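PDB 3PM6: putative fructose-bisphosphate aldolase, which belongs to the class II fructose-bisphosphate aldolase family and binds a zinc ion in a TIM-barrel fold. Local coordinates for residues H88-Q93 against S116-M121; G144-A149 against G184-A189; M55-P60 against K247-R252; D120-S125 against E148-R153. All blocks are in the same frame, centred on the assembly; numbering follows the deposited sequence.

Contact 1. Residues H88-Q93 against S116-M121. With ZN (zinc ion), chain S.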
loop_
_atom_site.group_PDB
_atom_site.type_symbol
_atom_site.label_atom_id
_atom_site.label_comp_id
_atom_site.label_asym_id
_atom_site.label_seq_id
_atom_site.Cartn_x
_atom_site.Cartn_y
_atom_site.Cartn_z
ATOM N N HIS A 88 5.295 12.483 -5.090
ATOM C CA HIS A 88 6.373 13.371 -4.664
ATOM C C HIS A 88 7.081 12.743 -3.486
ATOM O O HIS A 88 6.430 12.302 -2.527
ATOM C CB HIS A 88 5.740 14.693 -4.238
ATOM C CG HIS A 88 6.717 15.749 -3.831
ATOM N ND1 HIS A 88 7.559 16.373 -4.728
ATOM C CD2 HIS A 88 6.945 16.328 -2.627
ATOM C CE1 HIS A 88 8.263 17.294 -4.090
ATOM N NE2 HIS A 88 7.887 17.303 -2.819
ATOM N N LEU A 89 8.404 12.679 -3.546
ATOM C CA LEU A 89 9.194 12.341 -2.350
ATOM C C LEU A 89 9.461 13.573 -1.509
ATOM O O LEU A 89 10.223 14.467 -1.903
ATOM C CB LEU A 89 10.514 11.650 -2.715
ATOM C CG LEU A 89 11.415 11.081 -1.600
ATOM C CD1 LEU A 89 10.769 9.960 -0.731
ATOM C CD2 LEU A 89 12.746 10.601 -2.218
ATOM N N ASP A 90 8.853 13.631 -0.325
ATOM C CA ASP A 90 9.017 14.828 0.536
ATOM C C ASP A 90 10.235 14.653 1.446
ATOM O O ASP A 90 10.575 13.515 1.813
ATOM C CB ASP A 90 7.717 15.000 1.344
ATOM C CG ASP A 90 7.628 16.308 2.105
ATOM O OD1 ASP A 90 8.310 17.315 1.761
ATOM O OD2 ASP A 90 6.848 16.316 3.089
ATOM N N HIS A 91 10.895 15.760 1.816
ATOM C CA HIS A 91 11.984 15.730 2.821
ATOM C C HIS A 91 13.016 14.629 2.631
ATOM O O HIS A 91 13.372 13.918 3.557
ATOM C CB HIS A 91 11.391 15.739 4.235
ATOM C CG HIS A 91 10.664 17.013 4.496
ATOM N ND1 HIS A 91 11.295 18.232 4.395
ATOM C CD2 HIS A 91 9.352 17.283 4.686
ATOM C CE1 HIS A 91 10.415 19.194 4.574
ATOM N NE2 HIS A 91 9.231 18.644 4.745
ATOM N N ALA A 92 13.486 14.476 1.417
ATOM C CA ALA A 92 14.589 13.603 1.200
ATOM C C ALA A 92 15.836 14.381 1.619
ATOM O O ALA A 92 16.217 15.336 0.942
ATOM C CB ALA A 92 14.628 13.207 -0.273
ATOM N N GLN A 93 16.454 13.988 2.729
ATOM C CA GLN A 93 17.516 14.793 3.321
ATOM C C GLN A 93 18.886 14.140 3.250
ATOM O O GLN A 93 19.819 14.569 3.941
ATOM C CB GLN A 93 17.173 15.190 4.773
ATOM C CG GLN A 93 15.835 15.964 4.890
ATOM C CD GLN A 93 15.519 16.366 6.336
ATOM O OE1 GLN A 93 16.039 15.775 7.289
ATOM N NE2 GLN A 93 14.661 17.378 6.498
ATOM N N SER A 116 8.337 13.866 -8.815
ATOM C CA SER A 116 9.093 14.988 -8.249
ATOM C C SER A 116 9.705 14.601 -6.935
ATOM O O SER A 116 9.253 13.670 -6.278
ATOM C CB SER A 116 8.224 16.245 -8.078
ATOM O OG SER A 116 7.061 15.982 -7.322
ATOM N N ILE A 117 10.757 15.293 -6.534
ATOM C CA ILE A 117 11.436 14.887 -5.306
ATOM C C ILE A 117 11.818 16.160 -4.624
ATOM O O ILE A 117 12.236 17.101 -5.278
ATOM C CB ILE A 117 12.707 14.066 -5.646
ATOM C CG1 ILE A 117 12.340 12.721 -6.292
ATOM C CG2 ILE A 117 13.665 13.918 -4.421
ATOM C CD1 ILE A 117 13.602 11.853 -6.686
ATOM N N MET A 118 11.671 16.204 -3.310
ATOM C CA MET A 118 12.168 17.333 -2.598
ATOM C C MET A 118 13.616 17.103 -2.207
ATOM O O MET A 118 13.892 16.290 -1.345
ATOM C CB MET A 118 11.309 17.676 -1.357
ATOM C CG MET A 118 11.856 18.876 -0.612
ATOM S SD MET A 118 11.087 19.116 1.011
ATOM C CE MET A 118 11.744 20.783 1.340
ATOM N N VAL A 119 14.533 17.840 -2.827
ATOM C CA VAL A 119 15.964 17.765 -2.464
ATOM C C VAL A 119 16.155 18.710 -1.293
ATOM O O VAL A 119 16.395 19.902 -1.487
ATOM C CB VAL A 119 16.896 18.161 -3.661
ATOM C CG1 VAL A 119 18.332 17.981 -3.282
ATOM C CG2 VAL A 119 16.533 17.337 -4.915
ATOM N N ASP A 120 15.994 18.180 -0.089
ATOM C CA ASP A 120 15.940 18.957 1.129
ATOM C C ASP A 120 17.306 18.886 1.802
ATOM O O ASP A 120 17.552 18.014 2.639
ATOM C CB ASP A 120 14.858 18.390 2.085
ATOM C CG ASP A 120 14.738 19.206 3.360
ATOM O OD1 ASP A 120 15.495 20.193 3.462
ATOM O OD2 ASP A 120 13.877 18.911 4.234
ATOM N N MET A 121 18.202 19.799 1.436
ATOM C CA MET A 121 19.538 19.839 2.050
ATOM C C MET A 121 19.655 20.934 3.117
ATOM O O MET A 121 20.750 21.442 3.404
ATOM C CB MET A 121 20.576 20.031 0.932
ATOM C CG MET A 121 20.531 18.877 -0.130
ATOM S SD MET A 121 21.091 17.300 0.564
ATOM C CE MET A 121 19.726 16.198 0.213
HETATM ZN ZN ZN S . 7.564 19.831 5.245
#
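His91 ND1 donates to Asp120 OD2 over 2.7 Å, with the oxygen almost in the plane of the imidazole, while NE2 of the same ring binds the zinc ion at 2.1 Å. Gln93 NE2 reaches that OD2 at 2.8 Å from above the carboxylate plane. The two donors arrive from opposite faces and grip one oxygen twice; ND1 on this oxygen and NE2 on the zinc together fix the turn of the ring. Met118 is extended, with CG anti to the backbone N (chi1 180°), and its SD rests over one face of the His91 ring, 3.8 Å from the centroid.

Further from the metal, His88 ND1 and Ser116 OG share a hydrogen bond of 2.7 Å at the edge of the ring. The backbones that carry these side chains pair in parallel: Met118 N gives to Leu89 O at 2.7 Å. Beyond this the register slips by one residue, a beta bulge, and Asp120 N binds Ala92 O at 3.0 Å. His196 and His227 complete the protein ligands of the zinc.

On the other face of the sheet Leu89 CD2 lies 4.1 Å from Ile117 CG2. Leu89 and Ala92 pack there on helix 95-103, Val119 also meets helix 126-141, and strands 54-58 and 146-149 flank the pair.

Contact 2. Residues G144-A149 against G184-A189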
loop_
_atom_site.group_PDB
_atom_site.type_symbol
_atom_site.label_atom_id
_atom_site.label_comp_id
_atom_site.label_asym_id
_atom_site.label_seq_id
_atom_site.Cartn_x
_atom_site.Cartn_y
_atom_site.Cartn_z
ATOM N N GLY A 144 14.031 12.544 -15.724
ATOM C CA GLY A 144 12.678 13.044 -15.931
ATOM C C GLY A 144 11.999 13.634 -14.697
ATOM O O GLY A 144 10.803 13.920 -14.727
ATOM N N ILE A 145 12.764 13.855 -13.626
ATOM C CA ILE A 145 12.167 14.137 -12.312
ATOM C C ILE A 145 12.271 15.620 -11.922
ATOM O O ILE A 145 13.346 16.182 -11.944
ATOM C CB ILE A 145 12.808 13.222 -11.246
ATOM C CG1 ILE A 145 12.539 11.742 -11.600
ATOM C CG2 ILE A 145 12.329 13.594 -9.826
ATOM C CD1 ILE A 145 13.326 10.729 -10.711
ATOM N N ALA A 146 11.135 16.238 -11.608
ATOM C CA ALA A 146 11.087 17.607 -11.135
ATOM C C ALA A 146 11.558 17.699 -9.661
ATOM O O ALA A 146 11.579 16.694 -8.946
ATOM C CB ALA A 146 9.672 18.130 -11.267
ATOM N N THR A 147 11.949 18.884 -9.205
ATOM C CA THR A 147 12.599 19.000 -7.888
ATOM C C THR A 147 12.167 20.221 -7.107
ATOM O O THR A 147 11.794 21.235 -7.678
ATOM C CB THR A 147 14.147 19.030 -7.954
ATOM O OG1 THR A 147 14.565 20.147 -8.708
ATOM C CG2 THR A 147 14.725 17.783 -8.565
ATOM N N GLU A 148 12.227 20.096 -5.798
ATOM C CA GLU A 148 11.873 21.171 -4.870
ATOM C C GLU A 148 13.066 21.257 -3.964
ATOM O O GLU A 148 13.643 20.230 -3.639
ATOM C CB GLU A 148 10.632 20.773 -4.073
ATOM C CG GLU A 148 10.236 21.698 -2.927
ATOM C CD GLU A 148 8.993 21.198 -2.191
ATOM O OE1 GLU A 148 8.046 20.696 -2.853
ATOM O OE2 GLU A 148 8.965 21.292 -0.943
ATOM N N ALA A 149 13.421 22.468 -3.550
ATOM C CA ALA A 149 14.498 22.689 -2.619
ATOM C C ALA A 149 14.087 23.707 -1.578
ATOM O O ALA A 149 13.077 24.403 -1.740
ATOM C CB ALA A 149 15.749 23.144 -3.359
ATOM N N GLY A 184 18.591 25.247 -10.897
ATOM C CA GLY A 184 17.639 24.549 -11.783
ATOM C C GLY A 184 16.468 23.819 -11.110
ATOM O O GLY A 184 15.735 23.051 -11.760
ATOM N N ILE A 185 16.280 24.040 -9.810
ATOM C CA ILE A 185 15.084 23.498 -9.113
ATOM C C ILE A 185 13.831 24.008 -9.773
ATOM O O ILE A 185 13.877 25.023 -10.417
ATOM C CB ILE A 185 14.993 23.987 -7.675
ATOM C CG1 ILE A 185 14.913 25.502 -7.702
ATOM C CG2 ILE A 185 16.125 23.439 -6.873
ATOM C CD1 ILE A 185 15.199 26.153 -6.416
ATOM N N ASN A 186 12.702 23.321 -9.605
ATOM C CA ASN A 186 11.440 23.813 -10.147
ATOM C C ASN A 186 10.630 24.557 -9.104
ATOM O O ASN A 186 9.996 25.561 -9.424
ATOM C CB ASN A 186 10.620 22.667 -10.697
ATOM C CG ASN A 186 11.375 21.882 -11.763
ATOM O OD1 ASN A 186 11.857 20.756 -11.514
ATOM N ND2 ASN A 186 11.513 22.487 -12.952
ATOM N N TRP A 187 10.651 24.061 -7.861
ATOM C CA TRP A 187 9.869 24.638 -6.755
ATOM C C TRP A 187 10.746 24.964 -5.549
ATOM O O TRP A 187 11.765 24.337 -5.350
ATOM C CB TRP A 187 8.768 23.665 -6.327
ATOM C CG TRP A 187 8.014 23.043 -7.479
ATOM C CD1 TRP A 187 7.670 23.640 -8.659
ATOM C CD2 TRP A 187 7.460 21.721 -7.528
ATOM N NE1 TRP A 187 6.975 22.751 -9.463
ATOM C CE2 TRP A 187 6.841 21.567 -8.790
ATOM C CE3 TRP A 187 7.445 20.648 -6.638
ATOM C CZ2 TRP A 187 6.195 20.403 -9.161
ATOM C CZ3 TRP A 187 6.811 19.476 -7.017
ATOM C CH2 TRP A 187 6.197 19.365 -8.267
ATOM N N LEU A 188 10.340 25.959 -4.762
ATOM C CA LEU A 188 11.061 26.413 -3.580
ATOM C C LEU A 188 10.142 26.342 -2.368
ATOM O O LEU A 188 8.986 26.710 -2.465
ATOM C CB LEU A 188 11.524 27.874 -3.748
ATOM C CG LEU A 188 12.829 28.197 -4.498
ATOM C CD1 LEU A 188 13.151 29.672 -4.422
ATOM C CD2 LEU A 188 14.003 27.399 -3.919
ATOM N N ALA A 189 10.673 25.859 -1.240
ATOM C CA ALA A 189 9.964 25.767 0.034
ATOM C C ALA A 189 10.552 26.827 0.936
ATOM O O ALA A 189 11.607 26.611 1.537
ATOM C CB ALA A 189 10.177 24.383 0.654
HETATM O O HOH W 1 14.677 20.429 -11.633
#
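Glu148 and Trp187 face each other across two parallel barrel strands, with CA atoms 4.4 Å apart and side chains crossing at about a right angle. OE1 of the glutamate stands at the edge of the indole, 3.8 Å from Trp187 CE3. The carboxylate takes its strongest polar partners from other strands and loops: OE2 accepts from His227 NE2, and OE1 forms a salt bridge with Lys247.

The tight part is the backbone with the opposite sheet face. Ala149 N gives to Trp187 O at 3.1 Å and Ala189 N to Ala149 O at 2.9 Å, while Ala149 CB presses on Ile185 CG2 at 3.5 Å. Thr147 O accepts from both Asn186 N and Trp187 N.

Toward the partly exposed Gly184 and Asn186 the packing gives way to polar links. Asn186 has CG anti to its carbonyl carbon (chi1 -57°), and its OD1 takes Thr147 N at 3.0 Å in the carbonyl plane, on a lone pair. A water bridges Thr147 OG1, 2.9 Å away, and Gly184 O.

Strand 146-149, helix 174-181 and strand 187-188 form a beta-alpha-beta crossover, the repeating unit of a TIM barrel, and Glu148 serves as a second-shell partner of the zinc ligand His227.

Contact 3. Residues M55-P60 against K247-R252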
loop_
_atom_site.group_PDB
_atom_site.type_symbol
_atom_site.label_atom_id
_atom_site.label_comp_id
_atom_site.label_asym_id
_atom_site.label_seq_id
_atom_site.Cartn_x
_atom_site.Cartn_y
_atom_site.Cartn_z
ATOM N N MET A 55 -1.457 15.749 -4.842
ATOM C CA MET A 55 -0.198 15.047 -4.909
ATOM C C MET A 55 -0.146 14.105 -3.732
ATOM O O MET A 55 -0.603 14.432 -2.627
ATOM C CB MET A 55 0.991 16.026 -4.884
ATOM C CG MET A 55 1.156 16.839 -6.155
ATOM S SD MET A 55 2.591 18.000 -6.072
ATOM C CE MET A 55 2.554 18.582 -7.780
ATOM N N ILE A 56 0.411 12.935 -3.965
ATOM C CA ILE A 56 0.627 11.980 -2.880
ATOM C C ILE A 56 2.114 12.167 -2.474
ATOM O O ILE A 56 3.008 12.103 -3.328
ATOM C CB ILE A 56 0.332 10.512 -3.357
ATOM C CG1 ILE A 56 -1.143 10.327 -3.769
ATOM C CG2 ILE A 56 0.779 9.471 -2.335
ATOM C CD1 ILE A 56 -1.417 8.993 -4.395
ATOM N N LEU A 57 2.359 12.438 -1.188
ATOM C CA LEU A 57 3.727 12.575 -0.706
ATOM C C LEU A 57 4.172 11.365 0.090
ATOM O O LEU A 57 3.466 10.918 0.978
ATOM C CB LEU A 57 3.890 13.864 0.124
ATOM C CG LEU A 57 4.158 15.116 -0.712
ATOM C CD1 LEU A 57 2.998 15.344 -1.753
ATOM C CD2 LEU A 57 4.286 16.333 0.183
ATOM N N LEU A 58 5.342 10.817 -0.224
ATOM C CA LEU A 58 5.910 9.752 0.594
ATOM C C LEU A 58 7.197 10.271 1.234
ATOM O O LEU A 58 7.834 11.160 0.669
ATOM C CB LEU A 58 6.182 8.504 -0.258
ATOM C CG LEU A 58 4.946 7.741 -0.778
ATOM C CD1 LEU A 58 5.451 6.722 -1.773
ATOM C CD2 LEU A 58 4.182 7.014 0.385
ATOM N N PHE A 59 7.569 9.741 2.416
ATOM C CA PHE A 59 8.852 10.080 3.040
ATOM C C PHE A 59 9.891 9.038 2.637
ATOM O O PHE A 59 9.519 7.975 2.095
ATOM C CB PHE A 59 8.738 10.158 4.571
ATOM C CG PHE A 59 7.842 11.249 5.048
ATOM C CD1 PHE A 59 8.068 12.585 4.684
ATOM C CD2 PHE A 59 6.755 10.965 5.845
ATOM C CE1 PHE A 59 7.213 13.595 5.109
ATOM C CE2 PHE A 59 5.910 12.002 6.284
ATOM C CZ PHE A 59 6.154 13.303 5.915
ATOM N N PRO A 60 11.202 9.322 2.867
ATOM C CA PRO A 60 12.188 8.268 2.591
ATOM C C PRO A 60 11.891 6.969 3.329
ATOM O O PRO A 60 12.257 5.877 2.866
ATOM C CB PRO A 60 13.522 8.892 3.095
ATOM C CG PRO A 60 13.362 10.369 2.826
ATOM C CD PRO A 60 11.825 10.661 2.839
ATOM N N LYS A 247 1.600 25.118 -3.918
ATOM C CA LYS A 247 1.588 23.754 -3.410
ATOM C C LYS A 247 1.547 23.863 -1.900
ATOM O O LYS A 247 2.399 24.547 -1.289
ATOM C CB LYS A 247 2.843 23.001 -3.868
ATOM C CG LYS A 247 2.985 21.537 -3.352
ATOM C CD LYS A 247 4.214 20.882 -4.009
ATOM C CE LYS A 247 4.590 19.531 -3.430
ATOM N NZ LYS A 247 5.534 19.654 -2.276
ATOM N N VAL A 248 0.549 23.199 -1.303
ATOM C CA VAL A 248 0.389 23.145 0.154
ATOM C C VAL A 248 0.557 21.711 0.673
ATOM O O VAL A 248 -0.246 20.809 0.340
ATOM C CB VAL A 248 -1.007 23.694 0.563
ATOM C CG1 VAL A 248 -1.295 23.410 2.038
ATOM C CG2 VAL A 248 -1.117 25.182 0.227
ATOM N N ASN A 249 1.593 21.517 1.505
ATOM C CA ASN A 249 1.898 20.251 2.139
ATOM C C ASN A 249 1.141 20.079 3.443
ATOM O O ASN A 249 1.135 20.984 4.300
ATOM C CB ASN A 249 3.409 20.140 2.479
ATOM C CG ASN A 249 4.278 19.987 1.227
ATOM O OD1 ASN A 249 3.800 20.169 0.100
ATOM N ND2 ASN A 249 5.539 19.645 1.419
ATOM N N VAL A 250 0.646 18.863 3.635
ATOM C CA VAL A 250 -0.152 18.522 4.783
ATOM C C VAL A 250 0.294 17.179 5.291
ATOM O O VAL A 250 0.607 16.296 4.513
ATOM C CB VAL A 250 -1.638 18.408 4.378
ATOM C CG1 VAL A 250 -2.488 18.096 5.578
ATOM C CG2 VAL A 250 -2.101 19.713 3.746
ATOM N N ASN A 251 0.294 17.012 6.601
ATOM C CA ASN A 251 0.591 15.711 7.183
ATOM C C ASN A 251 -0.384 15.330 8.325
ATOM O O ASN A 251 -1.386 14.625 8.089
ATOM C CB ASN A 251 2.072 15.642 7.634
ATOM C CG ASN A 251 2.431 14.281 8.188
ATOM O OD1 ASN A 251 1.593 13.385 8.168
ATOM N ND2 ASN A 251 3.662 14.111 8.699
ATOM N N ARG A 252 -0.061 15.781 9.540
ATOM C CA ARG A 252 -0.840 15.534 10.761
ATOM C C ARG A 252 -2.350 15.814 10.619
ATOM O O ARG A 252 -3.177 15.050 11.158
ATOM C CB ARG A 252 -0.290 16.361 11.928
#
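Leu57 and Asn249 mark the nearest backbone approach, with CA atoms 8.4 Å apart, on strands 55-58 and 247-250, whose axes pass at 8.9 Å and cross at -47°. That spacing is too wide for strand pairing, and no hydrogen bond spans the two segments; the contact is made by side chains alone.

Three pairs meet in turn. Met55 and Lys247 cross at about a right angle, the thioether SD lying 3.6 Å from the aliphatic CE of the lysine. Next, Leu57 places its CD2 branch against the amide of Asn249, 3.8 Å from ND2, so a methyl group packs on a polar group whose oxygen is engaged within its own strand. Lys247 NZ, turned aside by a bend at the last torsion (chi4 -89°), donates to Asn249 OD1 over 3.0 Å in the plane of the carbonyl, on a lone pair. The same NZ forms a salt bridge with Glu148, so the buried ammonium has at least two acceptors.

Last, Asn251 ND2 comes to the rim of the Phe59 ring, near its plane, 3.8 Å from CZ; ring and amide planes stand 55° apart. Asn251 OD1 accepts from Asn255 ND2, and its ND2 hydrogen-bonds with Tyr35 and Glu158.

Strand 29-33 lies between these two strands in the sheet, and their side chains meet in the interior of a closed eight-stranded TIM barrel, with the nearest side-chain atom of Asn249 about 4 Å from the zinc ion.

Contact 4. Residues D120-S125 against E148-R153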
loop_
_atom_site.group_PDB
_atom_site.type_symbol
_atom_site.label_atom_id
_atom_site.label_comp_id
_atom_site.label_asym_id
_atom_site.label_seq_id
_atom_site.Cartn_x
_atom_site.Cartn_y
_atom_site.Cartn_z
ATOM N N ASP A 120 15.994 18.180 -0.089
ATOM C CA ASP A 120 15.940 18.957 1.129
ATOM C C ASP A 120 17.306 18.886 1.802
ATOM O O ASP A 120 17.552 18.014 2.639
ATOM C CB ASP A 120 14.858 18.390 2.085
ATOM C CG ASP A 120 14.738 19.206 3.360
ATOM O OD1 ASP A 120 15.495 20.193 3.462
ATOM O OD2 ASP A 120 13.877 18.911 4.234
ATOM N N MET A 121 18.202 19.799 1.436
ATOM C CA MET A 121 19.538 19.839 2.050
ATOM C C MET A 121 19.655 20.934 3.117
ATOM O O MET A 121 20.750 21.442 3.404
ATOM C CB MET A 121 20.576 20.031 0.932
ATOM C CG MET A 121 20.531 18.877 -0.130
ATOM S SD MET A 121 21.091 17.300 0.564
ATOM C CE MET A 121 19.726 16.198 0.213
ATOM N N SER A 122 18.507 21.293 3.709
ATOM C CA SER A 122 18.407 22.472 4.571
ATOM C C SER A 122 19.120 22.287 5.901
ATOM O O SER A 122 19.389 23.261 6.607
ATOM C CB SER A 122 16.919 22.806 4.832
ATOM O OG SER A 122 16.336 21.791 5.646
ATOM N N HIS A 123 19.412 21.036 6.252
ATOM C CA HIS A 123 20.166 20.748 7.459
ATOM C C HIS A 123 21.655 21.088 7.378
ATOM O O HIS A 123 22.318 21.213 8.414
ATOM C CB HIS A 123 19.976 19.292 7.879
ATOM C CG HIS A 123 18.620 19.011 8.459
ATOM N ND1 HIS A 123 18.433 18.159 9.524
ATOM C CD2 HIS A 123 17.396 19.480 8.135
ATOM C CE1 HIS A 123 17.141 18.087 9.806
ATOM N NE2 HIS A 123 16.490 18.884 8.983
ATOM N N PHE A 124 22.168 21.242 6.159
ATOM C CA PHE A 124 23.565 21.593 5.932
ATOM C C PHE A 124 23.697 23.108 5.888
ATOM O O PHE A 124 22.681 23.821 5.844
ATOM C CB PHE A 124 24.082 20.924 4.625
ATOM C CG PHE A 124 24.010 19.417 4.651
ATOM C CD1 PHE A 124 24.880 18.673 5.451
ATOM C CD2 PHE A 124 23.027 18.742 3.915
ATOM C CE1 PHE A 124 24.791 17.270 5.511
ATOM C CE2 PHE A 124 22.913 17.337 3.955
ATOM C CZ PHE A 124 23.792 16.591 4.753
ATOM N N SER A 125 24.940 23.604 5.916
ATOM C CA SER A 125 25.211 25.045 5.758
ATOM C C SER A 125 24.640 25.453 4.423
ATOM O O SER A 125 24.470 24.597 3.511
ATOM C CB SER A 125 26.726 25.338 5.800
ATOM O OG SER A 125 27.418 24.745 4.708
ATOM N N GLU A 148 12.227 20.096 -5.798
ATOM C CA GLU A 148 11.873 21.171 -4.870
ATOM C C GLU A 148 13.066 21.257 -3.964
ATOM O O GLU A 148 13.643 20.230 -3.639
ATOM C CB GLU A 148 10.632 20.773 -4.073
ATOM C CG GLU A 148 10.236 21.698 -2.927
ATOM C CD GLU A 148 8.993 21.198 -2.191
ATOM O OE1 GLU A 148 8.046 20.696 -2.853
ATOM O OE2 GLU A 148 8.965 21.292 -0.943
ATOM N N ALA A 149 13.421 22.468 -3.550
ATOM C CA ALA A 149 14.498 22.689 -2.619
ATOM C C ALA A 149 14.087 23.707 -1.578
ATOM O O ALA A 149 13.077 24.403 -1.740
ATOM C CB ALA A 149 15.749 23.144 -3.359
ATOM N N GLU A 150 14.842 23.738 -0.487
ATOM C CA GLU A 150 14.550 24.634 0.643
ATOM C C GLU A 150 15.647 25.677 0.857
ATOM O O GLU A 150 16.698 25.394 1.468
ATOM C CB GLU A 150 14.374 23.825 1.921
ATOM C CG GLU A 150 13.956 24.646 3.134
ATOM C CD GLU A 150 13.553 23.741 4.310
ATOM O OE1 GLU A 150 12.798 22.778 4.105
ATOM O OE2 GLU A 150 13.969 24.012 5.437
ATOM N N PRO A 151 15.399 26.912 0.409
ATOM C CA PRO A 151 16.427 27.961 0.535
ATOM C C PRO A 151 16.375 28.558 1.924
ATOM O O PRO A 151 16.140 29.762 2.080
ATOM C CB PRO A 151 15.989 28.996 -0.498
ATOM C CG PRO A 151 14.523 28.813 -0.629
ATOM C CD PRO A 151 14.156 27.425 -0.179
ATOM N N GLY A 152 16.598 27.726 2.932
ATOM C CA GLY A 152 16.576 28.213 4.321
ATOM C C GLY A 152 16.535 26.997 5.200
ATOM O O GLY A 152 16.912 25.924 4.738
ATOM N N ARG A 153 16.106 27.157 6.449
ATOM C CA ARG A 153 15.926 26.023 7.360
ATOM C C ARG A 153 14.679 26.195 8.231
ATOM O O ARG A 153 14.678 26.981 9.185
ATOM C CB ARG A 153 17.145 25.821 8.262
ATOM C CG ARG A 153 17.128 24.454 8.974
ATOM C CD ARG A 153 18.346 24.332 9.889
ATOM N NE ARG A 153 19.551 24.376 9.059
ATOM C CZ ARG A 153 20.664 25.037 9.367
ATOM N NH1 ARG A 153 20.754 25.739 10.507
ATOM N NH2 ARG A 153 21.698 24.983 8.529
HETATM O O HOH W 2 12.807 20.839 5.943
HETATM O O HOH W 3 17.402 22.262 -0.227
#
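The guanidinium of Arg153 meets Ser122 and Phe124 at its edge, and both carbonyl oxygens lie close to its plane. NE donates to Ser122 O over 2.7 Å, almost straight at 170°. NH2 gives to Phe124 O at 3.1 Å; the acceptor is in the guanidinium plane, but the donor stands above the plane of that carbonyl. A bend at chi3 (-63°) turns NE toward Ser122 O. Both oxygens belong to the loop carrying the type I turn from Met121 to Phe124. NH1 is held by Glu168 O.

The other flat pair is Asp120 and Glu150, whose carboxylates run side by side, pointing the same way, with planes 36° apart and OD1 of the aspartate 3.8 Å from OE1 of the glutamate. Asp120 OD1 accepts from both Ser122 N and Ser122 OG, the first closing an Asx turn and the second, at 2.8 Å, using the syn lone pair. Ser122 CB sits against both Glu150 OE2, at 3.2 Å, and Gly152 O, at 3.1 Å. That OE2 in turn accepts from Ile154 N.

Two waters fill in between the segments. One accepts from Met121 N and Glu150 N; the other is placed to donate to Glu150 OE1 and to Asp120 OD2, which also accepts from His91 ND1, though more acceptors surround this water than it has protons.

Chemically, two carboxylates brought together near the zinc site, the side chain of Glu150 about 6 Å from the metal at its nearest atom, each draw on N-H, O-H or water donors, which would ease their closeness, while Arg153 ties the outer loop through backbone carbonyls.

How the contacts relate
All four contacts belong to one parallel eight-stranded barrel. Contacts 1 and 2 lie in series along the chain, their centres about 9 Å apart, and join through the neighbouring strands 116-119 and 146-149. Contact 4 continues both of them past the strand ends, sharing Asp120 and Met121 with contact 1 and Glu148 and Ala149 with contact 2. Contact 3, between strands 54-58 and 245-250, encloses the others in sequence; its centre is about 10 Å from that of contact 1 and about 17 Å from that of contact 4. Glu148 and Lys247 tie contacts 2, 3 and 4 across the interior. Together they bring residues from strands distant in sequence to the zinc site.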